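Local atomic coordinates of putative TIM-barrel metal-dependent hydrolase (Mycobacterium avium subsp. paratuberculosis S397, PDB entry 4DZI), a protein that probably acts as a metal-dependent hydrolase of the amidohydrolase family and binds a pair of cadmium ions in its TIM barrel. Residues N147-D151 and E152-F156; G295-F298 and V299-I303. One frame throughout, in Å; residues are numbered along the deposited sequence.

Contact 1: residues N147-D151 and E152-F156; sequences NLWLD and EDWGF
The contact is the C-terminal end of helix 136-153, where L150 and D151 meet W154, G155 and F156 as the chain turns out of the helix. L150 O takes two backbone donors. W154 N donates to L150 O at 2.9 Å, the i to i+4 bond. G155 N donates to L150 O, also at 2.9 Å, and closes a wider turn. The positive phi of G155 swings the chain out of the helix and brings F156 N to the side chain of D151. There F156 N donates to D151 OD1 over 3.0 Å, nearly straight at 167°. The amide comes to the anti side of the carboxylate, and D151 OD2 pairs with R187. D151 CG stands anti to its own N (chi1 -163°). This carries the carboxylate to the F156 side, where it lies nearly parallel to the phenyl ring. D151 CB makes a CH-pi contact over one face of that ring, 3.8 Å from the F156 ring centroid. L150 CD2 meets the edge of the same ring at F156 CE1. F156 also bonds through its backbone to A165, so the exit of the helix is tied to strand 163-165. On another side of the helix, W149 lies beside W154 and both point the same way. Their planes are 73° apart, and W149 CH2 touches W154 CD1 at 3.8 Å. Y16 joins the pair, stacking on W154 and meeting W149 edge-to-face. L150 CD1 packs against W154 CB at 4.0 Å. D153 OD1 forms a salt bridge with R25, while D153 OD2 takes a weak, bent hydrogen bond from W149 NE1 at 2.9 Å.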
loop_
_atom_site.group_PDB
_atom_site.type_symbol
_atom_site.label_atom_id
_atom_site.label_comp_id
_atom_site.label_asym_id
_atom_site.label_seq_id
_atom_site.Cartn_x
_atom_site.Cartn_y
_atom_site.Cartn_z
ATOM N N ASN C 147 14.835 -6.749 -26.791
ATOM C CA ASN C 147 16.206 -6.968 -26.365
ATOM C C ASN C 147 17.133 -6.999 -27.588
ATOM O O ASN C 147 18.244 -6.500 -27.512
ATOM C CB ASN C 147 16.292 -8.278 -25.597
ATOM C CG ASN C 147 15.685 -8.184 -24.210
ATOM O OD1 ASN C 147 15.429 -7.095 -23.707
ATOM N ND2 ASN C 147 15.497 -9.338 -23.574
ATOM N N LEU C 148 16.665 -7.574 -28.699
ATOM C CA LEU C 148 17.448 -7.553 -29.949
ATOM C C LEU C 148 17.631 -6.108 -30.415
ATOM O O LEU C 148 18.730 -5.703 -30.790
ATOM C CB LEU C 148 16.749 -8.386 -31.037
ATOM C CG LEU C 148 16.761 -9.922 -30.873
ATOM C CD1 LEU C 148 15.833 -10.629 -31.853
ATOM C CD2 LEU C 148 18.186 -10.420 -31.046
ATOM N N TRP C 149 16.541 -5.326 -30.414
ATOM C CA TRP C 149 16.629 -3.936 -30.765
ATOM C C TRP C 149 17.618 -3.199 -29.869
ATOM O O TRP C 149 18.412 -2.361 -30.309
ATOM C CB TRP C 149 15.231 -3.255 -30.707
ATOM C CG TRP C 149 15.464 -1.772 -30.678
ATOM C CD1 TRP C 149 15.793 -0.959 -31.755
ATOM C CD2 TRP C 149 15.600 -0.917 -29.485
ATOM N NE1 TRP C 149 16.059 0.302 -31.343
ATOM C CE2 TRP C 149 15.929 0.399 -29.966
ATOM C CE3 TRP C 149 15.422 -1.117 -28.096
ATOM C CZ2 TRP C 149 16.129 1.477 -29.111
ATOM C CZ3 TRP C 149 15.606 -0.012 -27.238
ATOM C CH2 TRP C 149 15.965 1.260 -27.741
ATOM N N LEU C 150 17.560 -3.507 -28.569
ATOM C CA LEU C 150 18.372 -2.768 -27.587
ATOM C C LEU C 150 19.860 -3.039 -27.806
ATOM O O LEU C 150 20.688 -2.124 -27.756
ATOM C CB LEU C 150 17.980 -3.191 -26.173
ATOM C CG LEU C 150 18.741 -2.529 -25.029
ATOM C CD1 LEU C 150 18.507 -1.026 -24.927
ATOM C CD2 LEU C 150 18.288 -3.232 -23.730
ATOM N N ASP C 151 20.174 -4.292 -28.070
ATOM C CA ASP C 151 21.580 -4.674 -28.253
ATOM C C ASP C 151 22.092 -4.074 -29.566
ATOM O O ASP C 151 23.272 -3.764 -29.711
ATOM C CB ASP C 151 21.701 -6.191 -28.286
ATOM C CG ASP C 151 23.165 -6.683 -28.063
ATOM O OD1 ASP C 151 23.956 -5.986 -27.390
ATOM O OD2 ASP C 151 23.479 -7.791 -28.533
ATOM N N GLU C 152 21.195 -3.946 -30.533
ATOM C CA GLU C 152 21.556 -3.270 -31.793
ATOM C C GLU C 152 21.821 -1.766 -31.683
ATOM O O GLU C 152 22.887 -1.278 -32.129
ATOM C CB GLU C 152 20.481 -3.562 -32.832
ATOM C CG GLU C 152 20.644 -2.838 -34.164
ATOM C CD GLU C 152 19.701 -3.421 -35.198
ATOM O OE1 GLU C 152 18.498 -3.484 -34.913
ATOM O OE2 GLU C 152 20.146 -3.852 -36.278
ATOM N N ASP C 153 20.890 -1.005 -31.088
ATOM C CA ASP C 153 21.057 0.453 -31.029
ATOM C C ASP C 153 21.981 0.939 -29.892
ATOM O O ASP C 153 22.676 1.972 -30.041
ATOM C CB ASP C 153 19.711 1.197 -30.937
ATOM C CG ASP C 153 18.988 1.303 -32.276
ATOM O OD1 ASP C 153 19.348 0.578 -33.238
ATOM O OD2 ASP C 153 18.038 2.083 -32.363
ATOM N N TRP C 154 21.971 0.220 -28.762
ATOM C CA TRP C 154 22.677 0.634 -27.540
ATOM C C TRP C 154 23.783 -0.321 -27.143
ATOM O O TRP C 154 24.880 0.145 -26.795
ATOM C CB TRP C 154 21.681 0.876 -26.376
ATOM C CG TRP C 154 20.878 2.129 -26.645
ATOM C CD1 TRP C 154 19.584 2.215 -27.164
ATOM C CD2 TRP C 154 21.321 3.511 -26.483
ATOM N NE1 TRP C 154 19.224 3.530 -27.334
ATOM C CE2 TRP C 154 20.217 4.353 -26.934
ATOM C CE3 TRP C 154 22.510 4.131 -26.030
ATOM C CZ2 TRP C 154 20.306 5.730 -26.924
ATOM C CZ3 TRP C 154 22.576 5.510 -26.009
ATOM C CH2 TRP C 154 21.511 6.304 -26.460
ATOM N N GLY C 155 23.532 -1.620 -27.235
ATOM C CA GLY C 155 24.489 -2.645 -26.843
ATOM C C GLY C 155 24.406 -2.904 -25.342
ATOM O O GLY C 155 24.517 -1.964 -24.548
ATOM N N PHE C 156 24.193 -4.159 -24.981
ATOM C CA PHE C 156 24.126 -4.495 -23.568
ATOM C C PHE C 156 25.380 -4.024 -22.816
ATOM O O PHE C 156 25.290 -3.469 -21.697
ATOM C CB PHE C 156 23.893 -5.986 -23.344
ATOM C CG PHE C 156 22.672 -6.542 -24.024
ATOM C CD1 PHE C 156 21.556 -5.754 -24.263
ATOM C CD2 PHE C 156 22.631 -7.889 -24.377
ATOM C CE1 PHE C 156 20.424 -6.301 -24.868
ATOM C CE2 PHE C 156 21.494 -8.442 -24.977
ATOM C CZ PHE C 156 20.394 -7.644 -25.231
#

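Contact 2: residues G295-F298 and V299-I303; sequences GSYF and VHRLI. With SO4 (sulfate ion), chain J.
S296 O is gripped by two donors at the start of helix 298-312. V299 N donates to S296 O at 3.1 Å, lying well above the carbonyl plane. Water 1 donates to it as well. The same water accepts from H300 N at 2.9 Å and also bonds H300 ND1, so it joins the loop to the first helical turn. H300 CG sits between the backbone N and the carbonyl carbon (chi1 75°), and the imidazole is thereby folded back over the loop. There H300 ND1 gives Y297 O a weak hydrogen bond of 2.9 Å. The edge of the imidazole points at the face of the Y297 ring, an edge-to-face pair with planes 62° apart. H300 CE1 does the touching, 3.5 Å from Y297 CE1 and toward the rim of the ring. R301 reaches Y297 from another direction: its chain bends at chi2 and chi3, and NH1 comes to 3.3 Å from Y297 CD2. NH1 also forms a salt bridge with D265. R301 NH2 donates to sulfate O3 at 2.7 Å, with the oxygen in the guanidinium plane. V299 CG2 makes a CH-pi contact over the centre of the F298 ring, 4.0 Å from its centroid. L302 CD2 meets the edge of that ring, and F298 and L302 pack on helix 266-277. H300 faces the second subunit, where its NE2 bonds to NE2 of H300 of that subunit. The sulfate, probably from the crystallisation liquor, also binds R266 and R305 of both subunits and probably balances the charge of the arginines. In the NE2 pair one ring must donate and the other accept, so the two copies of H300 probably differ in protonation at NE2.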
loop_
_atom_site.group_PDB
_atom_site.type_symbol
_atom_site.label_atom_id
_atom_site.label_comp_id
_atom_site.label_asym_id
_atom_site.label_seq_id
_atom_site.Cartn_x
_atom_site.Cartn_y
_atom_site.Cartn_z
ATOM N N GLY C 295 12.132 5.410 -5.356
ATOM C CA GLY C 295 12.345 6.080 -4.044
ATOM C C GLY C 295 12.984 5.099 -3.061
ATOM O O GLY C 295 13.218 3.953 -3.394
ATOM N N SER C 296 13.182 5.540 -1.820
ATOM C CA SER C 296 13.704 4.668 -0.786
ATOM C C SER C 296 12.770 4.710 0.406
ATOM O O SER C 296 13.003 4.015 1.369
ATOM C CB SER C 296 15.122 5.099 -0.334
ATOM O OG SER C 296 15.134 6.395 0.269
ATOM N N TYR C 297 11.691 5.490 0.314
ATOM C CA TYR C 297 10.773 5.557 1.466
ATOM C C TYR C 297 10.133 4.218 1.770
ATOM O O TYR C 297 9.696 3.983 2.898
ATOM C CB TYR C 297 9.667 6.523 1.107
ATOM C CG TYR C 297 8.771 6.977 2.225
ATOM C CD1 TYR C 297 9.275 7.657 3.292
ATOM C CD2 TYR C 297 7.397 6.760 2.151
ATOM C CE1 TYR C 297 8.444 8.122 4.306
ATOM C CE2 TYR C 297 6.563 7.212 3.146
ATOM C CZ TYR C 297 7.091 7.893 4.216
ATOM O OH TYR C 297 6.241 8.377 5.193
ATOM N N PHE C 298 10.035 3.336 0.785
ATOM C CA PHE C 298 9.451 2.029 1.032
ATOM C C PHE C 298 10.184 1.185 2.094
ATOM O O PHE C 298 9.589 0.297 2.730
ATOM C CB PHE C 298 9.312 1.194 -0.257
ATOM C CG PHE C 298 10.614 0.604 -0.759
ATOM C CD1 PHE C 298 11.015 -0.675 -0.364
ATOM C CD2 PHE C 298 11.383 1.285 -1.685
ATOM C CE1 PHE C 298 12.205 -1.246 -0.808
ATOM C CE2 PHE C 298 12.559 0.716 -2.149
ATOM C CZ PHE C 298 12.966 -0.551 -1.722
ATOM N N VAL C 299 11.478 1.424 2.280
ATOM C CA VAL C 299 12.302 0.548 3.103
ATOM C C VAL C 299 11.803 0.443 4.537
ATOM O O VAL C 299 11.732 -0.628 5.111
ATOM C CB VAL C 299 13.757 1.057 3.124
ATOM C CG1 VAL C 299 14.641 0.161 3.978
ATOM C CG2 VAL C 299 14.291 1.123 1.706
ATOM N N HIS C 300 11.490 1.572 5.124
ATOM C CA HIS C 300 11.190 1.477 6.539
ATOM C C HIS C 300 9.899 0.734 6.816
ATOM O O HIS C 300 9.832 0.004 7.787
ATOM C CB HIS C 300 11.259 2.815 7.243
ATOM C CG HIS C 300 10.090 3.684 6.961
ATOM N ND1 HIS C 300 9.919 4.291 5.763
ATOM C CD2 HIS C 300 9.012 4.060 7.758
ATOM C CE1 HIS C 300 8.766 4.999 5.784
ATOM N NE2 HIS C 300 8.216 4.865 7.009
ATOM N N ARG C 301 8.873 0.893 5.977
ATOM C CA ARG C 301 7.637 0.105 6.191
ATOM C C ARG C 301 7.884 -1.348 5.921
ATOM O O ARG C 301 7.344 -2.215 6.596
ATOM C CB ARG C 301 6.469 0.576 5.290
ATOM C CG ARG C 301 6.078 2.037 5.476
ATOM C CD ARG C 301 6.362 2.851 4.210
ATOM N NE ARG C 301 5.622 2.280 3.081
ATOM C CZ ARG C 301 5.779 2.677 1.821
ATOM N NH1 ARG C 301 6.655 3.648 1.572
ATOM N NH2 ARG C 301 5.095 2.089 0.817
ATOM N N LEU C 302 8.676 -1.629 4.888
ATOM C CA LEU C 302 8.966 -3.002 4.537
ATOM C C LEU C 302 9.691 -3.683 5.712
ATOM O O LEU C 302 9.349 -4.818 6.074
ATOM C CB LEU C 302 9.783 -3.058 3.229
ATOM C CG LEU C 302 10.180 -4.465 2.784
ATOM C CD1 LEU C 302 8.988 -5.312 2.373
ATOM C CD2 LEU C 302 11.152 -4.365 1.589
ATOM N N ILE C 303 10.673 -3.000 6.295
ATOM C CA ILE C 303 11.431 -3.547 7.432
ATOM C C ILE C 303 10.480 -3.856 8.611
ATOM O O ILE C 303 10.514 -4.959 9.152
ATOM C CB ILE C 303 12.612 -2.625 7.854
ATOM C CG1 ILE C 303 13.758 -2.752 6.840
ATOM C CG2 ILE C 303 13.136 -2.986 9.255
ATOM C CD1 ILE C 303 14.806 -1.680 6.997
HETATM S S SO4 J . 1.873 1.362 2.076
HETATM O O1 SO4 J . 1.078 0.299 2.657
HETATM O O2 SO4 J . 2.625 2.220 3.031
HETATM O O3 SO4 J . 2.942 0.579 1.391
HETATM O O4 SO4 J . 1.372 2.173 0.981
HETATM O O HOH W 1 12.498 4.174 4.408
#

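How the contacts relate
Contact 1 comes first along the chain and closes before contact 2 opens. Their centres are 33 Å apart, on opposite sides of the chain's centre, and their nearest atoms are about 21 Å apart. Both belong to the amidohydrolase TIM barrel, but they share no helix or strand. Contact 1 ends helix 136-153 and leads on toward strand 163-165. Contact 2 follows strand 289-292 and begins helix 298-312; just after that strand comes the cadmium ligand E293. Contact 1 is thus a helix exit within one subunit and touches no other chain. Contact 2 connects the region after strand 289-292, next to the metal site, with the dimer interface.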